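Local coordinates for Alp7A (Bacillus subtilis, PDB 5EC0), which binds adenine nucleotide and, as an actin-like protein of the bacterial cytoskeleton, probably assembles into filaments that segregate plasmids, at residues L299-T303 with V333-S337; G274-M278 with D290-K296; I307-E311 with V341-Y346. All coordinates share one frame; numbering follows the deposited sequence.

Interaction 1 of 3, residues L299-T303 with V333-S337; sequences LKEYT and VLEES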
ATOM      1  N   LEU A 299     -14.143  -3.225 -16.800  1.00 40.09           N
ATOM      2  CA  LEU A 299     -13.668  -2.188 -15.899  1.00 33.71           C
ATOM      3  C   LEU A 299     -14.674  -1.042 -15.808  1.00 38.84           C
ATOM      4  O   LEU A 299     -14.800  -0.406 -14.762  1.00 43.22           O
ATOM      5  CB  LEU A 299     -12.311  -1.660 -16.345  1.00 33.06           C
ATOM      6  CG  LEU A 299     -11.140  -2.632 -16.172  1.00 41.46           C
ATOM      7  CD1 LEU A 299      -9.800  -1.931 -16.444  1.00 39.41           C
ATOM      8  CD2 LEU A 299     -11.152  -3.263 -14.776  1.00 37.93           C
ATOM      9  N   LYS A 300     -15.379  -0.777 -16.901  1.00 35.00           N
ATOM     10  CA  LYS A 300     -16.344   0.316 -16.907  1.00 44.83           C
ATOM     11  C   LYS A 300     -17.522  -0.044 -16.015  1.00 45.56           C
ATOM     12  O   LYS A 300     -17.994   0.799 -15.249  1.00 47.19           O
ATOM     13  CB  LYS A 300     -16.822   0.638 -18.320  1.00 42.13           C
ATOM     14  CG  LYS A 300     -17.509   2.006 -18.435  1.00 43.32           C
ATOM     15  CD  LYS A 300     -18.202   2.173 -19.778  1.00 44.58           C
ATOM     16  CE  LYS A 300     -19.082   3.413 -19.810  1.00 48.49           C
ATOM     17  NZ  LYS A 300     -19.848   3.453 -21.084  1.00 58.03           N
ATOM     18  N   GLU A 301     -17.982  -1.295 -16.113  1.00 37.11           N
ATOM     19  CA  GLU A 301     -19.011  -1.828 -15.206  1.00 45.07           C
ATOM     20  C   GLU A 301     -18.648  -1.590 -13.746  1.00 42.95           C
ATOM     21  O   GLU A 301     -19.438  -1.018 -12.987  1.00 40.95           O
ATOM     22  CB  GLU A 301     -19.222  -3.337 -15.402  1.00 42.74           C
ATOM     23  CG  GLU A 301     -19.776  -3.773 -16.742  1.00 60.64           C
ATOM     24  CD  GLU A 301     -19.755  -5.286 -16.896  1.00 68.47           C
ATOM     25  OE1 GLU A 301     -19.794  -5.990 -15.859  1.00 71.37           O
ATOM     26  OE2 GLU A 301     -19.671  -5.764 -18.048  1.00 67.18           O
ATOM     27  N   TYR A 302     -17.457  -2.051 -13.366  1.00 35.15           N
ATOM     28  CA  TYR A 302     -16.978  -1.922 -12.001  1.00 37.92           C
ATOM     29  C   TYR A 302     -16.922  -0.453 -11.577  1.00 35.62           C
ATOM     30  O   TYR A 302     -17.367  -0.095 -10.492  1.00 42.24           O
ATOM     31  CB  TYR A 302     -15.592  -2.581 -11.846  1.00 39.96           C
ATOM     32  CG  TYR A 302     -15.094  -2.567 -10.416  1.00 39.81           C
ATOM     33  CD1 TYR A 302     -15.597  -3.468  -9.477  1.00 35.66           C
ATOM     34  CD2 TYR A 302     -14.137  -1.639  -9.998  1.00 39.23           C
ATOM     35  CE1 TYR A 302     -15.152  -3.452  -8.151  1.00 32.21           C
ATOM     36  CE2 TYR A 302     -13.690  -1.611  -8.681  1.00 35.17           C
ATOM     37  CZ  TYR A 302     -14.207  -2.522  -7.761  1.00 33.63           C
ATOM     38  OH  TYR A 302     -13.785  -2.512  -6.454  1.00 30.97           O
ATOM     39  N   THR A 303     -16.389   0.393 -12.449  1.00 38.10           N
ATOM     40  CA  THR A 303     -16.265   1.822 -12.171  1.00 33.47           C
ATOM     41  C   THR A 303     -17.640   2.461 -11.925  1.00 39.68           C
ATOM     42  O   THR A 303     -17.800   3.304 -11.035  1.00 38.00           O
ATOM     43  CB  THR A 303     -15.530   2.536 -13.330  1.00 31.37           C
ATOM     44  OG1 THR A 303     -14.216   1.980 -13.468  1.00 33.02           O
ATOM     45  CG2 THR A 303     -15.407   4.036 -13.078  1.00 30.88           C
ATOM     46  N   VAL A 333      -5.810   2.098 -12.110  1.00 29.44           N
ATOM     47  CA  VAL A 333      -6.242   1.247 -13.212  1.00 28.61           C
ATOM     48  C   VAL A 333      -7.528   1.772 -13.859  1.00 35.65           C
ATOM     49  O   VAL A 333      -7.704   1.735 -15.092  1.00 34.32           O
ATOM     50  CB  VAL A 333      -6.447  -0.195 -12.705  1.00 28.92           C
ATOM     51  CG1 VAL A 333      -7.273  -1.015 -13.676  1.00 32.62           C
ATOM     52  CG2 VAL A 333      -5.082  -0.852 -12.420  1.00 30.82           C
ATOM     53  N   LEU A 334      -8.401   2.299 -13.009  1.00 31.58           N
ATOM     54  CA  LEU A 334      -9.723   2.737 -13.413  1.00 34.13           C
ATOM     55  C   LEU A 334      -9.745   4.164 -13.942  1.00 33.41           C
ATOM     56  O   LEU A 334     -10.817   4.689 -14.254  1.00 40.40           O
ATOM     57  CB  LEU A 334     -10.701   2.626 -12.233  1.00 38.42           C
ATOM     58  CG  LEU A 334     -11.055   1.265 -11.631  1.00 36.57           C
ATOM     59  CD1 LEU A 334     -12.217   1.443 -10.682  1.00 27.92           C
ATOM     60  CD2 LEU A 334     -11.397   0.245 -12.706  1.00 34.25           C
ATOM     61  N   GLU A 335      -8.580   4.791 -14.031  1.00 28.64           N
ATOM     62  CA  GLU A 335      -8.510   6.221 -14.322  1.00 35.50           C
ATOM     63  C   GLU A 335      -9.271   6.618 -15.587  1.00 41.88           C
ATOM     64  O   GLU A 335     -10.077   7.556 -15.579  1.00 42.60           O
ATOM     65  CB  GLU A 335      -7.060   6.675 -14.452  1.00 31.01           C
ATOM     66  CG  GLU A 335      -6.965   8.122 -14.908  1.00 39.17           C
ATOM     67  CD  GLU A 335      -5.550   8.669 -14.925  1.00 49.57           C
ATOM     68  OE1 GLU A 335      -4.581   7.878 -14.852  1.00 59.28           O
ATOM     69  OE2 GLU A 335      -5.414   9.905 -15.001  1.00 45.41           O
ATOM     70  N   GLU A 336      -9.008   5.896 -16.669  1.00 35.28           N
ATOM     71  CA  GLU A 336      -9.703   6.117 -17.922  1.00 39.19           C
ATOM     72  C   GLU A 336     -11.222   5.910 -17.762  1.00 48.56           C
ATOM     73  O   GLU A 336     -12.031   6.716 -18.245  1.00 47.76           O
ATOM     74  CB  GLU A 336      -9.131   5.187 -18.997  1.00 37.66           C
ATOM     75  CG  GLU A 336      -9.822   5.242 -20.355  1.00 46.50           C
ATOM     76  CD  GLU A 336      -9.367   4.111 -21.286  1.00 57.32           C
ATOM     77  OE1 GLU A 336      -8.567   3.252 -20.852  1.00 66.69           O
ATOM     78  OE2 GLU A 336      -9.808   4.076 -22.450  1.00 52.27           O
ATOM     79  N   SER A 337     -11.590   4.832 -17.077  1.00 33.09           N
ATOM     80  CA  SER A 337     -12.985   4.457 -16.871  1.00 35.94           C
ATOM     81  C   SER A 337     -13.729   5.517 -16.079  1.00 39.22           C
ATOM     82  O   SER A 337     -14.906   5.788 -16.311  1.00 39.19           O
ATOM     83  CB  SER A 337     -13.071   3.118 -16.133  1.00 35.11           C
ATOM     84  OG  SER A 337     -12.648   2.050 -16.959  1.00 47.14           O
TER
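Thr303 and Ser337 meet where two helices come close enough that small side chains suffice to fill the gap: Thr303 OG1 lies 3.1 Å from Ser337 CB, and the nearest backbones, those of Lys300 and Ser337, have their CA atoms 5.3 Å apart. The Thr303 hydroxyl is nevertheless committed to its own helix. With OG1 beside the backbone N (chi1 -61°) it reaches back one turn and donates to Leu299 O at 2.8 Å. That carbonyl also takes the helical bond from Thr303 N, the two donors arriving from opposite faces of its plane, so a buried hydroxyl is satisfied without help from the other segment. Across the contact Thr303 OG1 meets mainly carbon: the Leu334 and Thr303 side chains run past each other in opposite directions, with Leu334 CD2 3.4 Å from Thr303 OG1. The second methyl of the same fork, Leu334 CD1, abuts the edge of the Tyr302 ring, in its plane and 3.7 Å from CD2 of Tyr302. Leu299 completes the layer by splitting its branches, CD1 lying 3.9 Å from Val333 CG1 and CD2 turning to Leu334 CD2.

Further out, Tyr302 is held by Phe243, which it meets edge-to-face, and by His246, while Lys300 extends past the contact to a salt bridge with Glu344. Val333 also leans on Tyr270 and touches the bound ADP. This seam lies in the C-terminal domain, beside the cleft in which an actin-like fold holds its nucleotide: helix 292-313 packs on the junction between helices 328-333 and 335-346, where Val333 lines the ADP pocket.

Interaction 2 of 3, residues G274-M278 with D290-K296; sequences GKTKM and DLTDIIK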
ATOM      1  N   GLY A 274      -3.898   1.464 -20.105  1.00 74.04           N
ATOM      2  CA  GLY A 274      -3.166   2.675 -20.416  1.00 73.04           C
ATOM      3  C   GLY A 274      -2.618   2.704 -21.828  1.00 75.18           C
ATOM      4  O   GLY A 274      -2.288   3.774 -22.340  1.00 78.39           O
ATOM      5  N   LYS A 275      -2.504   1.540 -22.463  1.00 72.84           N
ATOM      6  CA  LYS A 275      -2.212   1.529 -23.892  1.00 74.11           C
ATOM      7  C   LYS A 275      -3.439   1.107 -24.701  1.00 75.59           C
ATOM      8  O   LYS A 275      -4.385   0.519 -24.171  1.00 74.03           O
ATOM      9  CB  LYS A 275      -1.008   0.636 -24.213  1.00 75.29           C
ATOM     10  CG  LYS A 275      -1.046  -0.773 -23.668  1.00 71.77           C
ATOM     11  CD  LYS A 275       0.235  -1.506 -24.059  1.00 74.88           C
ATOM     12  CE  LYS A 275       0.753  -2.407 -22.945  1.00 77.21           C
ATOM     13  NZ  LYS A 275       2.176  -2.810 -23.150  1.00 81.46           N
ATOM     14  N   THR A 276      -3.413   1.442 -25.988  1.00 76.47           N
ATOM     15  CA  THR A 276      -4.563   1.289 -26.871  1.00 74.69           C
ATOM     16  C   THR A 276      -4.974  -0.164 -27.066  1.00 70.44           C
ATOM     17  O   THR A 276      -6.158  -0.477 -27.194  1.00 70.86           O
ATOM     18  CB  THR A 276      -4.276   1.904 -28.250  1.00 80.42           C
ATOM     19  OG1 THR A 276      -2.950   1.539 -28.661  1.00 86.99           O
ATOM     20  CG2 THR A 276      -4.379   3.419 -28.191  1.00 76.75           C
ATOM     21  N   LYS A 277      -3.986  -1.049 -27.102  1.00 66.47           N
ATOM     22  CA  LYS A 277      -4.251  -2.463 -27.301  1.00 61.57           C
ATOM     23  C   LYS A 277      -3.798  -3.247 -26.075  1.00 64.91           C
ATOM     24  O   LYS A 277      -2.652  -3.124 -25.640  1.00 70.91           O
ATOM     25  CB  LYS A 277      -3.541  -2.970 -28.563  1.00 61.54           C
ATOM     26  CG  LYS A 277      -4.383  -3.892 -29.441  1.00 64.56           C
ATOM     27  CD  LYS A 277      -3.666  -4.250 -30.743  1.00 66.37           C
ATOM     28  CE  LYS A 277      -4.644  -4.731 -31.801  1.00 68.00           C
ATOM     29  NZ  LYS A 277      -3.992  -5.052 -33.106  1.00 75.66           N
ATOM     30  N   MET A 278      -4.703  -4.035 -25.505  1.00 62.32           N
ATOM     31  CA  MET A 278      -4.343  -4.909 -24.395  1.00 59.36           C
ATOM     32  C   MET A 278      -4.148  -6.326 -24.939  1.00 59.76           C
ATOM     33  O   MET A 278      -5.108  -7.083 -25.128  1.00 55.52           O
ATOM     34  CB  MET A 278      -5.403  -4.859 -23.296  1.00 43.10           C
ATOM     35  CG  MET A 278      -5.696  -3.444 -22.827  1.00 41.31           C
ATOM     36  SD  MET A 278      -6.782  -3.301 -21.384  1.00 50.65           S
ATOM     37  CE  MET A 278      -5.852  -4.238 -20.170  1.00 40.11           C
ATOM     38  N   ASP A 290      -6.070 -10.040 -28.776  1.00 62.52           N
ATOM     39  CA  ASP A 290      -6.531  -8.724 -28.351  1.00 63.45           C
ATOM     40  C   ASP A 290      -7.676  -8.899 -27.357  1.00 61.56           C
ATOM     41  O   ASP A 290      -8.753  -9.373 -27.717  1.00 62.40           O
ATOM     42  CB  ASP A 290      -6.978  -7.872 -29.551  1.00 65.04           C
ATOM     43  CG  ASP A 290      -7.253  -6.414 -29.178  1.00 69.31           C
ATOM     44  OD1 ASP A 290      -7.562  -6.134 -28.005  1.00 66.90           O
ATOM     45  OD2 ASP A 290      -7.186  -5.542 -30.069  1.00 72.00           O
ATOM     46  N   LEU A 291      -7.426  -8.530 -26.106  1.00 55.95           N
ATOM     47  CA  LEU A 291      -8.414  -8.684 -25.049  1.00 52.25           C
ATOM     48  C   LEU A 291      -8.995  -7.333 -24.634  1.00 50.64           C
ATOM     49  O   LEU A 291      -9.722  -7.262 -23.656  1.00 44.58           O
ATOM     50  CB  LEU A 291      -7.792  -9.378 -23.831  1.00 48.89           C
ATOM     51  CG  LEU A 291      -7.307 -10.819 -24.008  1.00 49.36           C
ATOM     52  CD1 LEU A 291      -6.723 -11.368 -22.713  1.00 48.66           C
ATOM     53  CD2 LEU A 291      -8.434 -11.696 -24.487  1.00 52.46           C
ATOM     54  N   THR A 292      -8.675  -6.281 -25.386  1.00 46.23           N
ATOM     55  CA  THR A 292      -8.988  -4.902 -24.995  1.00 51.74           C
ATOM     56  C   THR A 292     -10.462  -4.634 -24.722  1.00 50.94           C
ATOM     57  O   THR A 292     -10.809  -4.088 -23.673  1.00 57.12           O
ATOM     58  CB  THR A 292      -8.540  -3.885 -26.066  1.00 52.19           C
ATOM     59  OG1 THR A 292      -7.175  -4.134 -26.440  1.00 59.02           O
ATOM     60  CG2 THR A 292      -8.675  -2.463 -25.532  1.00 47.12           C
ATOM     61  N   ASP A 293     -11.317  -4.988 -25.674  1.00 48.04           N
ATOM     62  CA  ASP A 293     -12.754  -4.740 -25.552  1.00 51.03           C
ATOM     63  C   ASP A 293     -13.343  -5.400 -24.308  1.00 51.20           C
ATOM     64  O   ASP A 293     -14.129  -4.784 -23.582  1.00 44.56           O
ATOM     65  CB  ASP A 293     -13.515  -5.243 -26.790  1.00 52.09           C
ATOM     66  CG  ASP A 293     -13.340  -4.345 -28.004  1.00 52.40           C
ATOM     67  OD1 ASP A 293     -12.915  -3.174 -27.845  1.00 50.72           O
ATOM     68  OD2 ASP A 293     -13.652  -4.819 -29.124  1.00 54.75           O
ATOM     69  N   ILE A 294     -12.962  -6.652 -24.074  1.00 45.23           N
ATOM     70  CA  ILE A 294     -13.522  -7.421 -22.975  1.00 44.74           C
ATOM     71  C   ILE A 294     -13.168  -6.768 -21.651  1.00 49.43           C
ATOM     72  O   ILE A 294     -13.986  -6.681 -20.730  1.00 48.47           O
ATOM     73  CB  ILE A 294     -13.020  -8.877 -23.000  1.00 51.63           C
ATOM     74  CG1 ILE A 294     -13.633  -9.619 -24.195  1.00 51.33           C
ATOM     75  CG2 ILE A 294     -13.329  -9.590 -21.676  1.00 47.94           C
ATOM     76  CD1 ILE A 294     -13.302 -11.078 -24.236  1.00 51.20           C
ATOM     77  N   ILE A 295     -11.944  -6.274 -21.576  1.00 43.51           N
ATOM     78  CA  ILE A 295     -11.439  -5.754 -20.333  1.00 41.85           C
ATOM     79  C   ILE A 295     -11.959  -4.338 -20.025  1.00 40.40           C
ATOM     80  O   ILE A 295     -12.468  -4.103 -18.933  1.00 39.81           O
ATOM     81  CB  ILE A 295      -9.917  -5.789 -20.344  1.00 44.47           C
ATOM     82  CG1 ILE A 295      -9.461  -7.258 -20.381  1.00 47.50           C
ATOM     83  CG2 ILE A 295      -9.371  -5.079 -19.131  1.00 37.33           C
ATOM     84  CD1 ILE A 295      -7.981  -7.463 -20.348  1.00 40.94           C
ATOM     85  N   LYS A 296     -11.862  -3.408 -20.974  1.00 40.16           N
ATOM     86  CA  LYS A 296     -12.332  -2.042 -20.714  1.00 41.52           C
ATOM     87  C   LYS A 296     -13.821  -2.043 -20.391  1.00 40.56           C
ATOM     88  O   LYS A 296     -14.284  -1.252 -19.575  1.00 47.10           O
ATOM     89  CB  LYS A 296     -12.045  -1.107 -21.895  1.00 38.57           C
ATOM     90  CG  LYS A 296     -10.569  -0.998 -22.222  1.00 40.24           C
ATOM     91  CD  LYS A 296     -10.188   0.327 -22.853  1.00 46.50           C
ATOM     92  CE  LYS A 296      -8.671   0.403 -23.045  1.00 55.23           C
ATOM     93  NZ  LYS A 296      -8.154   1.775 -23.324  1.00 57.46           N
TER
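Met278 and Thr292 bring the two backbones together, their CA atoms 4.7 Å apart, at the point where the irregular segment 274-278 passes the start of helix 292-313. One backbone hydrogen bond joins them, from Leu291 N to Met278 O at 2.9 Å. A second ties main chain to side chain: Met278 N donates to Thr292 OG1 over 2.6 Å in an almost straight line (N-H...O 176°). Both polar backbone groups of Met278 are therefore held by the residues at the helix entrance.

The acceptor hydroxyl is itself fixed. Thr292 OG1 donates to Asp290 OD1, also over 2.6 Å, meeting it on the syn side, 23° out of the carboxylate plane, and Thr292 N bonds to the same oxygen. The latter bond closes an Asx turn, with Leu291 in the N-cap position between its two ends. This turn leads from the two-stranded hairpin 279-281/288-290 directly into the helix, and the loop 274-278 leads into the same hairpin from the other side.

Around this polar centre the side chains separate by character. The Lys277 chain crosses the Asp290 side chain at about a right angle, Lys277 CE coming 3.2 Å from Asp290 OD2; the charged ends stay beyond salt-bridge distance. On the inner side the chain of Met278 bends at chi3 (59°), bringing CE to 3.8 Å from Ile295 CG2. Phe268 of helix 262-272 packs against Met278, Leu291 and Ile295 alike. Lys296 extends along the contact, but its ammonium group is engaged by Glu336 in a salt bridge.

Interaction 3 of 3, residues I307-E311 with V341-Y346; sequences IAQAE and VTEERY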
ATOM      1  N   ILE A 307     -18.392   4.719  -8.718  1.00 36.37           N
ATOM      2  CA  ILE A 307     -18.837   6.104  -8.738  1.00 36.47           C
ATOM      3  C   ILE A 307     -20.130   6.237  -7.944  1.00 42.20           C
ATOM      4  O   ILE A 307     -20.284   7.164  -7.154  1.00 44.60           O
ATOM      5  CB  ILE A 307     -19.052   6.630 -10.173  1.00 37.85           C
ATOM      6  CG1 ILE A 307     -17.743   6.609 -10.951  1.00 37.30           C
ATOM      7  CG2 ILE A 307     -19.578   8.060 -10.147  1.00 38.38           C
ATOM      8  CD1 ILE A 307     -16.611   7.355 -10.257  1.00 38.20           C
ATOM      9  N   ALA A 308     -21.040   5.284  -8.138  1.00 42.68           N
ATOM     10  CA  ALA A 308     -22.337   5.295  -7.463  1.00 44.62           C
ATOM     11  C   ALA A 308     -22.189   5.092  -5.958  1.00 45.21           C
ATOM     12  O   ALA A 308     -22.908   5.710  -5.179  1.00 46.93           O
ATOM     13  CB  ALA A 308     -23.261   4.226  -8.053  1.00 39.68           C
ATOM     14  N   GLN A 309     -21.260   4.226  -5.553  1.00 40.52           N
ATOM     15  CA  GLN A 309     -20.981   4.024  -4.136  1.00 42.91           C
ATOM     16  C   GLN A 309     -20.494   5.322  -3.493  1.00 40.93           C
ATOM     17  O   GLN A 309     -20.989   5.728  -2.446  1.00 41.46           O
ATOM     18  CB  GLN A 309     -19.933   2.926  -3.930  1.00 46.76           C
ATOM     19  CG  GLN A 309     -20.468   1.505  -3.823  1.00 52.43           C
ATOM     20  CD  GLN A 309     -19.345   0.472  -3.639  1.00 62.97           C
ATOM     21  OE1 GLN A 309     -18.162   0.825  -3.493  1.00 53.99           O
ATOM     22  NE2 GLN A 309     -19.713  -0.806  -3.645  1.00 71.88           N
ATOM     23  N   ALA A 310     -19.525   5.969  -4.134  1.00 35.24           N
ATOM     24  CA  ALA A 310     -18.919   7.181  -3.599  1.00 32.14           C
ATOM     25  C   ALA A 310     -19.943   8.296  -3.498  1.00 45.49           C
ATOM     26  O   ALA A 310     -20.002   9.020  -2.499  1.00 44.80           O
ATOM     27  CB  ALA A 310     -17.751   7.621  -4.466  1.00 30.62           C
ATOM     28  N   GLU A 311     -20.746   8.425  -4.546  1.00 45.98           N
ATOM     29  CA  GLU A 311     -21.813   9.410  -4.586  1.00 45.94           C
ATOM     30  C   GLU A 311     -22.786   9.194  -3.423  1.00 48.91           C
ATOM     31  O   GLU A 311     -23.247  10.152  -2.803  1.00 43.08           O
ATOM     32  CB  GLU A 311     -22.548   9.339  -5.933  1.00 46.72           C
ATOM     33  CG  GLU A 311     -23.617  10.416  -6.140  1.00 59.24           C
ATOM     34  CD  GLU A 311     -24.251  10.354  -7.522  1.00 68.41           C
ATOM     35  OE1 GLU A 311     -23.561   9.919  -8.471  1.00 72.47           O
ATOM     36  OE2 GLU A 311     -25.433  10.740  -7.659  1.00 70.29           O
ATOM     37  N   VAL A 341     -17.042   7.425 -17.329  1.00 45.62           N
ATOM     38  CA  VAL A 341     -18.270   7.245 -16.575  1.00 40.21           C
ATOM     39  C   VAL A 341     -18.762   8.564 -15.974  1.00 43.50           C
ATOM     40  O   VAL A 341     -19.962   8.861 -16.036  1.00 46.92           O
ATOM     41  CB  VAL A 341     -18.100   6.183 -15.453  1.00 35.35           C
ATOM     42  CG1 VAL A 341     -19.160   6.360 -14.372  1.00 35.32           C
ATOM     43  CG2 VAL A 341     -18.144   4.756 -16.044  1.00 36.23           C
ATOM     44  N   THR A 342     -17.856   9.365 -15.412  1.00 35.90           N
ATOM     45  CA  THR A 342     -18.292  10.599 -14.764  1.00 44.23           C
ATOM     46  C   THR A 342     -18.786  11.601 -15.810  1.00 47.70           C
ATOM     47  O   THR A 342     -19.706  12.383 -15.554  1.00 48.38           O
ATOM     48  CB  THR A 342     -17.179  11.225 -13.880  1.00 34.22           C
ATOM     49  OG1 THR A 342     -15.978  11.404 -14.635  1.00 43.32           O
ATOM     50  CG2 THR A 342     -16.890  10.315 -12.709  1.00 31.93           C
ATOM     51  N   GLU A 343     -18.209  11.546 -17.004  1.00 49.29           N
ATOM     52  CA  GLU A 343     -18.663  12.413 -18.073  1.00 48.02           C
ATOM     53  C   GLU A 343     -20.063  12.030 -18.533  1.00 50.31           C
ATOM     54  O   GLU A 343     -20.876  12.907 -18.816  1.00 58.67           O
ATOM     55  CB  GLU A 343     -17.705  12.381 -19.252  1.00 50.53           C
ATOM     56  CG  GLU A 343     -18.076  13.424 -20.291  1.00 62.66           C
ATOM     57  CD  GLU A 343     -17.244  13.335 -21.541  1.00 70.96           C
ATOM     58  OE1 GLU A 343     -16.023  13.579 -21.455  1.00 70.69           O
ATOM     59  OE2 GLU A 343     -17.815  13.034 -22.611  1.00 81.66           O
ATOM     60  N   GLU A 344     -20.349  10.729 -18.603  1.00 47.99           N
ATOM     61  CA  GLU A 344     -21.686  10.256 -19.005  1.00 51.10           C
ATOM     62  C   GLU A 344     -22.735  10.624 -17.969  1.00 51.33           C
ATOM     63  O   GLU A 344     -23.889  10.879 -18.294  1.00 56.44           O
ATOM     64  CB  GLU A 344     -21.712   8.734 -19.205  1.00 46.47           C
ATOM     65  CG  GLU A 344     -21.010   8.207 -20.444  1.00 50.07           C
ATOM     66  CD  GLU A 344     -21.054   6.681 -20.522  1.00 54.83           C
ATOM     67  OE1 GLU A 344     -21.290   6.038 -19.473  1.00 57.03           O
ATOM     68  OE2 GLU A 344     -20.867   6.126 -21.626  1.00 48.86           O
ATOM     69  N   ARG A 345     -22.311  10.646 -16.713  1.00 51.08           N
ATOM     70  CA  ARG A 345     -23.221  10.742 -15.593  1.00 51.64           C
ATOM     71  C   ARG A 345     -23.465  12.189 -15.168  1.00 52.18           C
ATOM     72  O   ARG A 345     -24.565  12.535 -14.747  1.00 53.06           O
ATOM     73  CB  ARG A 345     -22.658   9.922 -14.428  1.00 51.41           C
ATOM     74  CG  ARG A 345     -23.688   9.315 -13.507  1.00 56.05           C
ATOM     75  CD  ARG A 345     -23.017   8.393 -12.495  1.00 56.94           C
ATOM     76  NE  ARG A 345     -23.798   8.275 -11.266  1.00 59.11           N
ATOM     77  CZ  ARG A 345     -24.818   7.440 -11.112  1.00 61.23           C
ATOM     78  NH1 ARG A 345     -25.189   6.652 -12.117  1.00 68.21           N
ATOM     79  NH2 ARG A 345     -25.473   7.398  -9.962  1.00 60.75           N
ATOM     80  N   TYR A 346     -22.444  13.036 -15.281  1.00 54.52           N
ATOM     81  CA  TYR A 346     -22.547  14.404 -14.774  1.00 52.46           C
ATOM     82  C   TYR A 346     -22.267  15.478 -15.828  1.00 54.70           C
ATOM     83  O   TYR A 346     -22.391  16.678 -15.555  1.00 58.01           O
ATOM     84  CB  TYR A 346     -21.591  14.607 -13.593  1.00 46.67           C
ATOM     85  CG  TYR A 346     -21.659  13.541 -12.514  1.00 46.66           C
ATOM     86  CD1 TYR A 346     -22.812  13.367 -11.750  1.00 51.00           C
ATOM     87  CD2 TYR A 346     -20.561  12.723 -12.243  1.00 40.77           C
ATOM     88  CE1 TYR A 346     -22.877  12.398 -10.756  1.00 49.51           C
ATOM     89  CE2 TYR A 346     -20.612  11.757 -11.248  1.00 44.72           C
ATOM     90  CZ  TYR A 346     -21.774  11.596 -10.506  1.00 50.75           C
ATOM     91  OH  TYR A 346     -21.835  10.634  -9.514  1.00 43.74           O
TER
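Ile307 supplies the apolar part of this contact, entering as a knob into a hole formed by Val341, Thr342, Arg345 and Tyr346. Its branches divide the work. CG1 slides past Val341 at 3.7 Å from CG1 of that residue, and CD1 lies 3.9 Å from Thr342 CG2. The other branch, CG2, sits beside the outer end of the tyrosine, 4.0 Å from Tyr346 CE2. The Thr342 hydroxyl bonds to Ile338 O and Ser351 OG, while its methyl faces Ile307.

The polar part lies one turn further on, toward the more exposed side. There Glu311, its chain extended with CG anti to the backbone N (chi1 -175°), comes from the opposite direction to Arg345. A salt bridge is modelled at the edge of the guanidinium, from Arg345 NE to Glu311 OE1 at 3.3 Å, but it is doubtful because that oxygen sits too close to a neighbour. Within its own segment, Arg345 lays CB over the centre of one face of the Tyr346 ring.

The short segments run at 59° to each other with axes 12.1 Å apart, a wide separation spanned by Ile307 and, further out, by the longer Glu311, Arg345 and Tyr346. Val341 continues the packing onto Thr303 and Glu304 of helix 292-313, Glu343 rests on Arg348 and Ser351 of helix 348-354, and Tyr346 meets His355 at the start of strand 355-357.

In the fold
All three contacts use helix 292-313, one after another: interaction 2 at its start, interaction 1 around its middle, interaction 3 near its end. Both segments of interaction 2 precede those of interaction 1, whereas interactions 1 and 3 alternate because both pair this helix with the region of helix 335-346. Their centres lie about 11 Å apart, joined by a Lys300-Glu344 salt bridge; interactions 1 and 2, about 12 Å apart, are joined by Lys296 and Glu336. Interactions 2 and 3, with centres about 22 Å apart, do not touch. Within the Alp7A C-terminal domain, which holds every segment, the long helix links the ADP pocket's edge to the hairpin and to the ends of helices 292-313 and 335-346.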